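Can2 (Sulfobacillus thermosulfidooxidans, PDB 7BDV) binds the second messenger cyclic tetra-adenylate through its CARF domain and acts as a dual-specificity nuclease that potentiates type III CRISPR defence. Local coordinates at residues K165-N177 against Q232-Y245. Numbering follows the deposited sequence.
Sequences KTWREVEDLFAQN and QARQFINGGWFEHY
Phe174 and Trp241 form an edge-to-face (T-shaped) pair where helix 168-176 crosses segment 232-245 almost perpendicularly, at -88°, with axes 9.3 Å apart; the latter segment lies on helix 231-254 of the Card1-like endonuclease domain. The Phe174 edge points at the five-membered ring of Trp241, its CD2 3.5 Å from Trp241 CG, while Phe174 CB lies over the six-membered ring as a CH-pi contact. Chi1 of Trp241 (70°) sets CG between backbone N and carbonyl carbon, and together with chi2 it presents one indole face to Phe174; Phe242 CB covers the opposite face. Phe236 packs beside this pair, its CE2 against Phe174 CE2. Trp167 CB lies over one face of the Phe236 ring and Trp241 CB over the opposite face, offset toward the rim, whereas Glu171 N and Val170 CG1 come up at the edge. The Trp167 and Phe236 rings meet obliquely, planes 52° apart, and the far rim of the indole reaches Gln232, Trp167 CH2 to Gln232 CG 3.4 Å. Trp167 NE1 is hydrogen-bonded to Ala213 O. Phe174 CE2 also touches Ile237 CD1, and Leu206 and Leu210 of helix 205-212 and Leu185 of helix 182-193 continue this apolar cluster beyond the two helices. Glu171 is a knob among Phe236, Trp241, His244 and Tyr245; with CG anti to its backbone N, the extended chain carries CG past Trp241 O and sets the carboxylate against His244 CB and the Tyr245 backbone. Glu171 OE1 ends 3.5 Å from His244 CB without a hydrogen bond to this helix segment, and OE2 has a weak one to Ser248 OG. The His244 imidazole folds back along its own helix, ND1 donating to Gly240 O at 2.9 Å from above the carbonyl plane. The methyl of Ala175 sits over the centre of the Tyr245 ring, Ala175 CB 3.5 Å from Tyr245 CD1.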
loop_
_atom_site.group_PDB
_atom_site.type_symbol
_atom_site.label_atom_id
_atom_site.label_comp_id
_atom_site.label_asym_id
_atom_site.label_seq_id
_atom_site.Cartn_x
_atom_site.Cartn_y
_atom_site.Cartn_z
ATOM N N LYS A 165 -1.097 -4.178 -37.471
ATOM C CA LYS A 165 -0.653 -4.593 -38.830
ATOM C C LYS A 165 -1.426 -5.852 -39.251
ATOM O O LYS A 165 -2.588 -6.014 -38.817
ATOM C CB LYS A 165 0.864 -4.809 -38.829
ATOM N N THR A 166 -0.795 -6.742 -40.029
ATOM C CA THR A 166 -1.271 -8.128 -40.319
ATOM C C THR A 166 -1.503 -8.906 -39.004
ATOM O O THR A 166 -2.360 -9.805 -39.004
ATOM C CB THR A 166 -0.270 -8.865 -41.223
ATOM N N TRP A 167 -0.857 -8.509 -37.897
ATOM C CA TRP A 167 -0.474 -9.368 -36.749
ATOM C C TRP A 167 -1.595 -9.629 -35.766
ATOM O O TRP A 167 -1.315 -10.408 -34.854
ATOM C CB TRP A 167 0.685 -8.743 -35.978
ATOM C CG TRP A 167 1.894 -8.509 -36.825
ATOM C CD1 TRP A 167 2.191 -9.117 -38.010
ATOM C CD2 TRP A 167 2.954 -7.582 -36.566
ATOM N NE1 TRP A 167 3.387 -8.655 -38.484
ATOM C CE2 TRP A 167 3.876 -7.711 -37.626
ATOM C CE3 TRP A 167 3.232 -6.693 -35.527
ATOM C CZ2 TRP A 167 5.052 -6.968 -37.683
ATOM C CZ3 TRP A 167 4.385 -5.952 -35.591
ATOM C CH2 TRP A 167 5.280 -6.086 -36.654
ATOM N N ARG A 168 -2.777 -9.034 -35.933
ATOM C CA ARG A 168 -3.973 -9.315 -35.098
ATOM C C ARG A 168 -4.294 -10.823 -35.127
ATOM O O ARG A 168 -4.649 -11.381 -34.048
ATOM C CB ARG A 168 -5.164 -8.479 -35.581
ATOM N N GLU A 169 -4.185 -11.462 -36.292
ATOM C CA GLU A 169 -4.432 -12.922 -36.457
ATOM C C GLU A 169 -3.458 -13.698 -35.567
ATOM O O GLU A 169 -3.902 -14.685 -34.956
ATOM C CB GLU A 169 -4.279 -13.359 -37.914
ATOM N N VAL A 170 -2.196 -13.268 -35.502
ATOM C CA VAL A 170 -1.114 -13.947 -34.727
ATOM C C VAL A 170 -1.447 -13.833 -33.237
ATOM O O VAL A 170 -1.368 -14.858 -32.529
ATOM C CB VAL A 170 0.276 -13.367 -35.049
ATOM C CG1 VAL A 170 1.367 -14.099 -34.284
ATOM C CG2 VAL A 170 0.573 -13.416 -36.535
ATOM N N GLU A 171 -1.826 -12.621 -32.814
ATOM C CA GLU A 171 -2.239 -12.260 -31.439
ATOM C C GLU A 171 -3.317 -13.239 -30.942
ATOM O O GLU A 171 -3.117 -13.811 -29.836
ATOM C CB GLU A 171 -2.728 -10.809 -31.465
ATOM C CG GLU A 171 -3.287 -10.316 -30.164
ATOM C CD GLU A 171 -4.100 -9.036 -30.336
ATOM O OE1 GLU A 171 -3.672 -8.158 -31.150
ATOM O OE2 GLU A 171 -5.169 -8.930 -29.703
ATOM N N ASP A 172 -4.380 -13.443 -31.730
ATOM C CA ASP A 172 -5.503 -14.376 -31.415
ATOM C C ASP A 172 -4.967 -15.823 -31.327
ATOM O O ASP A 172 -5.378 -16.546 -30.390
ATOM C CB ASP A 172 -6.642 -14.319 -32.439
ATOM C CG ASP A 172 -7.293 -12.964 -32.681
ATOM O OD1 ASP A 172 -7.296 -12.112 -31.756
ATOM O OD2 ASP A 172 -7.816 -12.781 -33.797
ATOM N N LEU A 173 -4.093 -16.245 -32.252
ATOM C CA LEU A 173 -3.542 -17.636 -32.296
ATOM C C LEU A 173 -2.642 -17.872 -31.077
ATOM O O LEU A 173 -2.707 -18.964 -30.503
ATOM C CB LEU A 173 -2.782 -17.867 -33.601
ATOM N N PHE A 174 -1.846 -16.878 -30.673
ATOM C CA PHE A 174 -0.956 -16.932 -29.487
ATOM C C PHE A 174 -1.779 -17.093 -28.222
ATOM O O PHE A 174 -1.387 -17.913 -27.352
ATOM C CB PHE A 174 -0.109 -15.665 -29.390
ATOM C CG PHE A 174 1.092 -15.624 -30.299
ATOM C CD1 PHE A 174 1.351 -16.626 -31.220
ATOM C CD2 PHE A 174 1.966 -14.561 -30.232
ATOM C CE1 PHE A 174 2.446 -16.556 -32.057
ATOM C CE2 PHE A 174 3.082 -14.509 -31.047
ATOM C CZ PHE A 174 3.325 -15.510 -31.952
ATOM N N ALA A 175 -2.867 -16.328 -28.108
ATOM C CA ALA A 175 -3.790 -16.346 -26.954
ATOM C C ALA A 175 -4.461 -17.718 -26.864
ATOM O O ALA A 175 -4.469 -18.283 -25.736
ATOM C CB ALA A 175 -4.812 -15.242 -27.052
ATOM N N GLN A 176 -4.982 -18.226 -27.987
ATOM C CA GLN A 176 -5.704 -19.534 -28.057
ATOM C C GLN A 176 -4.718 -20.688 -27.809
ATOM O O GLN A 176 -5.138 -21.706 -27.246
ATOM C CB GLN A 176 -6.394 -19.685 -29.415
ATOM C CG GLN A 176 -7.220 -20.954 -29.560
ATOM C CD GLN A 176 -8.375 -20.952 -28.587
ATOM O OE1 GLN A 176 -9.213 -20.044 -28.580
ATOM N NE2 GLN A 176 -8.415 -21.964 -27.732
ATOM N N ASN A 177 -3.456 -20.537 -28.209
ATOM C CA ASN A 177 -2.422 -21.612 -28.153
ATOM C C ASN A 177 -1.421 -21.384 -27.029
ATOM O O ASN A 177 -0.395 -22.062 -27.059
ATOM C CB ASN A 177 -1.653 -21.733 -29.476
ATOM C CG ASN A 177 -2.520 -22.216 -30.614
ATOM O OD1 ASN A 177 -3.466 -22.972 -30.405
ATOM N ND2 ASN A 177 -2.197 -21.783 -31.819
ATOM N N GLN A 232 9.506 -3.181 -34.283
ATOM C CA GLN A 232 8.080 -3.310 -33.889
ATOM C C GLN A 232 7.737 -4.805 -33.793
ATOM O O GLN A 232 7.021 -5.156 -32.845
ATOM C CB GLN A 232 7.151 -2.435 -34.721
ATOM C CG GLN A 232 6.666 -3.039 -36.016
ATOM C CD GLN A 232 5.661 -2.118 -36.667
ATOM O OE1 GLN A 232 5.069 -1.260 -36.016
ATOM N NE2 GLN A 232 5.445 -2.288 -37.962
ATOM N N ALA A 233 8.261 -5.650 -34.686
ATOM C CA ALA A 233 8.115 -7.124 -34.628
ATOM C C ALA A 233 8.703 -7.652 -33.311
ATOM O O ALA A 233 8.078 -8.537 -32.691
ATOM C CB ALA A 233 8.758 -7.767 -35.823
ATOM N N ARG A 234 9.872 -7.151 -32.918
ATOM C CA ARG A 234 10.565 -7.549 -31.663
ATOM C C ARG A 234 9.670 -7.188 -30.474
ATOM O O ARG A 234 9.422 -8.070 -29.641
ATOM C CB ARG A 234 11.935 -6.880 -31.539
ATOM C CG ARG A 234 12.821 -7.465 -30.446
ATOM C CD ARG A 234 14.084 -6.652 -30.271
ATOM N NE ARG A 234 13.776 -5.249 -29.993
ATOM C CZ ARG A 234 13.566 -4.730 -28.786
ATOM N NH1 ARG A 234 13.663 -5.476 -27.695
ATOM N N GLN A 235 9.180 -5.947 -30.418
ATOM C CA GLN A 235 8.293 -5.451 -29.337
ATOM C C GLN A 235 7.071 -6.369 -29.196
ATOM O O GLN A 235 6.741 -6.734 -28.039
ATOM C CB GLN A 235 7.853 -4.017 -29.609
ATOM C CG GLN A 235 8.924 -2.982 -29.295
ATOM C CD GLN A 235 8.409 -1.574 -29.492
ATOM O OE1 GLN A 235 7.227 -1.294 -29.275
ATOM N NE2 GLN A 235 9.296 -0.673 -29.893
ATOM N N PHE A 236 6.441 -6.723 -30.321
ATOM C CA PHE A 236 5.263 -7.622 -30.399
ATOM C C PHE A 236 5.621 -8.980 -29.779
ATOM O O PHE A 236 4.802 -9.549 -29.070
ATOM C CB PHE A 236 4.788 -7.754 -31.848
ATOM C CG PHE A 236 3.565 -8.613 -32.037
ATOM C CD1 PHE A 236 2.284 -8.081 -31.942
ATOM C CD2 PHE A 236 3.686 -9.972 -32.296
ATOM C CE1 PHE A 236 1.161 -8.876 -32.114
ATOM C CE2 PHE A 236 2.561 -10.761 -32.462
ATOM C CZ PHE A 236 1.299 -10.203 -32.395
ATOM N N ILE A 237 6.807 -9.516 -30.044
ATOM C CA ILE A 237 7.198 -10.861 -29.503
ATOM C C ILE A 237 7.630 -10.715 -28.049
ATOM O O ILE A 237 7.469 -11.702 -27.281
ATOM C CB ILE A 237 8.261 -11.511 -30.387
ATOM C CG1 ILE A 237 7.725 -11.728 -31.799
ATOM C CG2 ILE A 237 8.780 -12.791 -29.762
ATOM C CD1 ILE A 237 6.596 -12.733 -31.888
ATOM N N ASN A 238 8.099 -9.516 -27.672
ATOM C CA ASN A 238 8.505 -9.150 -26.292
ATOM C C ASN A 238 7.267 -8.901 -25.421
ATOM O O ASN A 238 7.185 -7.860 -24.757
ATOM C CB ASN A 238 9.455 -7.946 -26.308
ATOM C CG ASN A 238 10.267 -7.808 -25.042
ATOM O OD1 ASN A 238 10.519 -8.785 -24.347
ATOM N ND2 ASN A 238 10.674 -6.593 -24.728
ATOM N N GLY A 239 6.343 -9.863 -25.392
ATOM C CA GLY A 239 5.087 -9.798 -24.628
ATOM C C GLY A 239 4.112 -8.744 -25.142
ATOM O O GLY A 239 3.040 -8.610 -24.524
ATOM N N GLY A 240 4.438 -7.982 -26.193
ATOM C CA GLY A 240 3.496 -6.975 -26.733
ATOM C C GLY A 240 2.209 -7.620 -27.208
ATOM O O GLY A 240 1.135 -7.031 -27.048
ATOM N N TRP A 241 2.287 -8.792 -27.845
ATOM C CA TRP A 241 1.092 -9.505 -28.344
ATOM C C TRP A 241 0.090 -9.712 -27.192
ATOM O O TRP A 241 -1.159 -9.565 -27.403
ATOM C CB TRP A 241 1.484 -10.820 -29.011
ATOM C CG TRP A 241 1.983 -11.849 -28.042
ATOM C CD1 TRP A 241 3.282 -12.106 -27.744
ATOM C CD2 TRP A 241 1.209 -12.789 -27.273
ATOM N NE1 TRP A 241 3.376 -13.185 -26.904
ATOM C CE2 TRP A 241 2.120 -13.593 -26.564
ATOM C CE3 TRP A 241 -0.157 -13.065 -27.158
ATOM C CZ2 TRP A 241 1.715 -14.595 -25.690
ATOM C CZ3 TRP A 241 -0.557 -14.057 -26.284
ATOM C CH2 TRP A 241 0.367 -14.813 -25.569
ATOM N N PHE A 242 0.578 -10.038 -25.989
ATOM C CA PHE A 242 -0.327 -10.347 -24.856
ATOM C C PHE A 242 -0.932 -9.048 -24.309
ATOM O O PHE A 242 -2.082 -9.072 -23.907
ATOM C CB PHE A 242 0.417 -11.084 -23.743
ATOM C CG PHE A 242 -0.494 -11.464 -22.605
ATOM C CD1 PHE A 242 -1.541 -12.338 -22.828
ATOM C CD2 PHE A 242 -0.350 -10.885 -21.340
ATOM C CE1 PHE A 242 -2.398 -12.666 -21.783
ATOM C CE2 PHE A 242 -1.197 -11.232 -20.304
ATOM C CZ PHE A 242 -2.230 -12.110 -20.534
ATOM N N GLU A 243 -0.170 -7.963 -24.296
ATOM C CA GLU A 243 -0.678 -6.616 -23.907
ATOM C C GLU A 243 -1.835 -6.253 -24.834
ATOM O O GLU A 243 -2.795 -5.754 -24.360
ATOM C CB GLU A 243 0.442 -5.563 -23.985
ATOM C CG GLU A 243 1.652 -5.878 -23.110
ATOM C CD GLU A 243 2.724 -4.792 -23.059
ATOM O OE1 GLU A 243 2.376 -3.636 -22.663
ATOM O OE2 GLU A 243 3.911 -5.096 -23.407
ATOM N N HIS A 244 -1.732 -6.509 -26.127
ATOM C CA HIS A 244 -2.799 -6.200 -27.119
ATOM C C HIS A 244 -3.979 -7.143 -26.857
ATOM O O HIS A 244 -5.144 -6.717 -26.926
ATOM C CB HIS A 244 -2.284 -6.303 -28.540
ATOM C CG HIS A 244 -1.424 -5.179 -28.986
ATOM N ND1 HIS A 244 -0.053 -5.312 -29.104
ATOM C CD2 HIS A 244 -1.733 -3.924 -29.382
ATOM C CE1 HIS A 244 0.462 -4.171 -29.522
ATOM N NE2 HIS A 244 -0.558 -3.301 -29.715
ATOM N N TYR A 245 -3.710 -8.411 -26.540
ATOM C CA TYR A 245 -4.795 -9.374 -26.246
ATOM C C TYR A 245 -5.648 -8.827 -25.090
ATOM O O TYR A 245 -6.892 -8.782 -25.179
ATOM C CB TYR A 245 -4.220 -10.773 -25.989
ATOM C CG TYR A 245 -5.264 -11.774 -25.583
ATOM C CD1 TYR A 245 -6.286 -12.133 -26.449
ATOM C CD2 TYR A 245 -5.261 -12.321 -24.309
ATOM C CE1 TYR A 245 -7.293 -12.995 -26.051
ATOM C CE2 TYR A 245 -6.258 -13.176 -23.900
ATOM C CZ TYR A 245 -7.230 -13.573 -24.795
ATOM O OH TYR A 245 -8.184 -14.418 -24.313
#